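Local coordinates for periplasmic oligopeptide-binding protein (Burkholderia pseudomallei, PDB 3ZS6) that probably binds oligopeptides in the periplasm and passes them to an ABC transporter for uptake, at residues A40-D43 with A47-P50. Numbering follows the deposited sequence.
Sequences ARID and AVVP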
ATOM      1  N   ALA A  40     -13.155   2.710 -11.835  1.00 19.13           N
ATOM      2  CA  ALA A  40     -12.134   2.195 -12.736  1.00 16.08           C
ATOM      3  C   ALA A  40     -11.448   0.967 -12.126  1.00 12.28           C
ATOM      4  O   ALA A  40     -11.638   0.665 -10.945  1.00  9.57           O
ATOM      5  CB  ALA A  40     -11.107   3.283 -13.033  1.00 13.33           C
ATOM      6  N   ARG A  41     -10.651   0.271 -12.938  1.00 11.11           N
ATOM      7  CA  ARG A  41      -9.830  -0.847 -12.470  1.00 14.46           C
ATOM      8  C   ARG A  41      -8.395  -0.670 -12.962  1.00 12.00           C
ATOM      9  O   ARG A  41      -8.154   0.030 -13.948  1.00 13.98           O
ATOM     10  CB  ARG A  41     -10.339  -2.192 -13.025  1.00 16.23           C
ATOM     11  CG  ARG A  41     -11.743  -2.609 -12.642  1.00 18.78           C
ATOM     12  CD  ARG A  41     -11.941  -4.118 -12.886  1.00 16.41           C
ATOM     13  NE  ARG A  41     -11.516  -4.527 -14.228  1.00 13.51           N
ATOM     14  CZ  ARG A  41     -10.470  -5.309 -14.490  1.00 16.86           C
ATOM     15  NH1 ARG A  41      -9.721  -5.792 -13.503  1.00 12.78           N
ATOM     16  NH2 ARG A  41     -10.173  -5.615 -15.751  1.00 19.97           N
ATOM     17  N   ILE A  42      -7.452  -1.330 -12.297  1.00 10.41           N
ATOM     18  CA  ILE A  42      -6.095  -1.470 -12.830  1.00 14.69           C
ATOM     19  C   ILE A  42      -5.968  -2.866 -13.404  1.00 15.85           C
ATOM     20  O   ILE A  42      -6.165  -3.845 -12.680  1.00 12.95           O
ATOM     21  CB  ILE A  42      -5.020  -1.312 -11.748  1.00 14.30           C
ATOM     22  CG1 ILE A  42      -5.186   0.025 -11.016  1.00  9.74           C
ATOM     23  CG2 ILE A  42      -3.609  -1.464 -12.367  1.00  9.65           C
ATOM     24  CD1 ILE A  42      -5.181   1.257 -11.951  1.00  8.93           C
ATOM     25  N   ASP A  43      -5.662  -2.970 -14.697  1.00 13.05           N
ATOM     26  CA  ASP A  43      -5.626  -4.285 -15.343  1.00 14.09           C
ATOM     27  C   ASP A  43      -4.256  -4.951 -15.212  1.00 12.26           C
ATOM     28  O   ASP A  43      -3.380  -4.461 -14.494  1.00 10.18           O
ATOM     29  CB  ASP A  43      -6.105  -4.228 -16.810  1.00 16.85           C
ATOM     30  CG  ASP A  43      -5.038  -3.698 -17.779  1.00 18.69           C
ATOM     31  OD1 ASP A  43      -3.852  -3.548 -17.396  1.00 19.38           O
ATOM     32  OD2 ASP A  43      -5.397  -3.448 -18.950  1.00 16.22           O
ATOM     33  N   ALA A  47      -2.537  -0.714 -16.552  1.00 19.15           N
ATOM     34  CA  ALA A  47      -3.345   0.343 -17.160  1.00 18.31           C
ATOM     35  C   ALA A  47      -4.651   0.590 -16.394  1.00 17.33           C
ATOM     36  O   ALA A  47      -5.243  -0.335 -15.822  1.00 12.83           O
ATOM     37  CB  ALA A  47      -3.639   0.016 -18.623  1.00 20.68           C
ATOM     38  N   VAL A  48      -5.081   1.848 -16.370  1.00 15.19           N
ATOM     39  CA  VAL A  48      -6.362   2.211 -15.778  1.00 18.67           C
ATOM     40  C   VAL A  48      -7.453   1.957 -16.810  1.00 20.15           C
ATOM     41  O   VAL A  48      -7.447   2.576 -17.866  1.00 27.78           O
ATOM     42  CB  VAL A  48      -6.396   3.702 -15.374  1.00 20.25           C
ATOM     43  CG1 VAL A  48      -7.677   4.016 -14.622  1.00 18.01           C
ATOM     44  CG2 VAL A  48      -5.191   4.051 -14.523  1.00 19.61           C
ATOM     45  N   VAL A  49      -8.379   1.046 -16.514  1.00 15.95           N
ATOM     46  CA  VAL A  49      -9.444   0.700 -17.466  1.00 17.97           C
ATOM     47  C   VAL A  49     -10.828   0.863 -16.839  1.00 17.33           C
ATOM     48  O   VAL A  49     -10.949   0.960 -15.618  1.00 18.28           O
ATOM     49  CB  VAL A  49      -9.310  -0.756 -17.983  1.00 16.84           C
ATOM     50  CG1 VAL A  49      -7.972  -0.964 -18.694  1.00 19.64           C
ATOM     51  CG2 VAL A  49      -9.475  -1.747 -16.834  1.00 14.38           C
ATOM     52  N   PRO A  50     -11.881   0.890 -17.677  1.00 19.57           N
ATOM     53  CA  PRO A  50     -13.259   1.047 -17.187  1.00 17.92           C
ATOM     54  C   PRO A  50     -13.656  -0.001 -16.152  1.00 19.79           C
ATOM     55  O   PRO A  50     -13.409  -1.192 -16.354  1.00 18.42           O
ATOM     56  CB  PRO A  50     -14.109   0.869 -18.455  1.00 23.66           C
ATOM     57  CG  PRO A  50     -13.203   1.308 -19.573  1.00 24.22           C
ATOM     58  CD  PRO A  50     -11.818   0.850 -19.152  1.00 25.51           C
TER
HETATM   59  O   HOH W   1     -13.937  -3.856 -15.415  1.00 19.24           O
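Arg-41 and Val-49 form the hydrogen-bonded pair of an antiparallel beta hairpin: Arg-41 N to Val-49 O and Val-49 N to Arg-41 O both measure 2.8 Å and are nearly straight, at 167° and 170°. Nearer the turn, Asp-43 N donates to Ala-47 O at 2.9 Å, in the carbonyl plane. The carboxylate of Asp-43 also turns back on the hairpin. With CG between the backbone N and the carbonyl carbon (chi1 79°), OD1 receives Ala-47 N at 3.2 Å from above the carboxylate plane; Ser-45 OG is a further partner of OD1. One water bridges the strands, accepting from Arg-41 NE and donating to Pro-50 O, while Arg-41 NH2 forms a salt bridge with Asp-501.

Apolar contacts divide between the sheet's two faces. On one, Ile-42 CD1 meets Val-48 CG2 at 3.8 Å, and Val-48 CG1 reaches Ala-40 CB at 3.9 Å. On the other, Val-49 directs CG2 to Arg-41 CB (3.9 Å). Separately, Val-49 CG1 lies in van der Waals contact with Asp-43 OD2 (3.6 Å), just beyond the strand's end.

Strand 40-42, an outermost strand of the five-stranded antiparallel sheet, follows helix 26-35; Trp-56 of its partner strand 48-60 touches Ala-40 and Val-48, and strand 63-68 continues the sheet beyond.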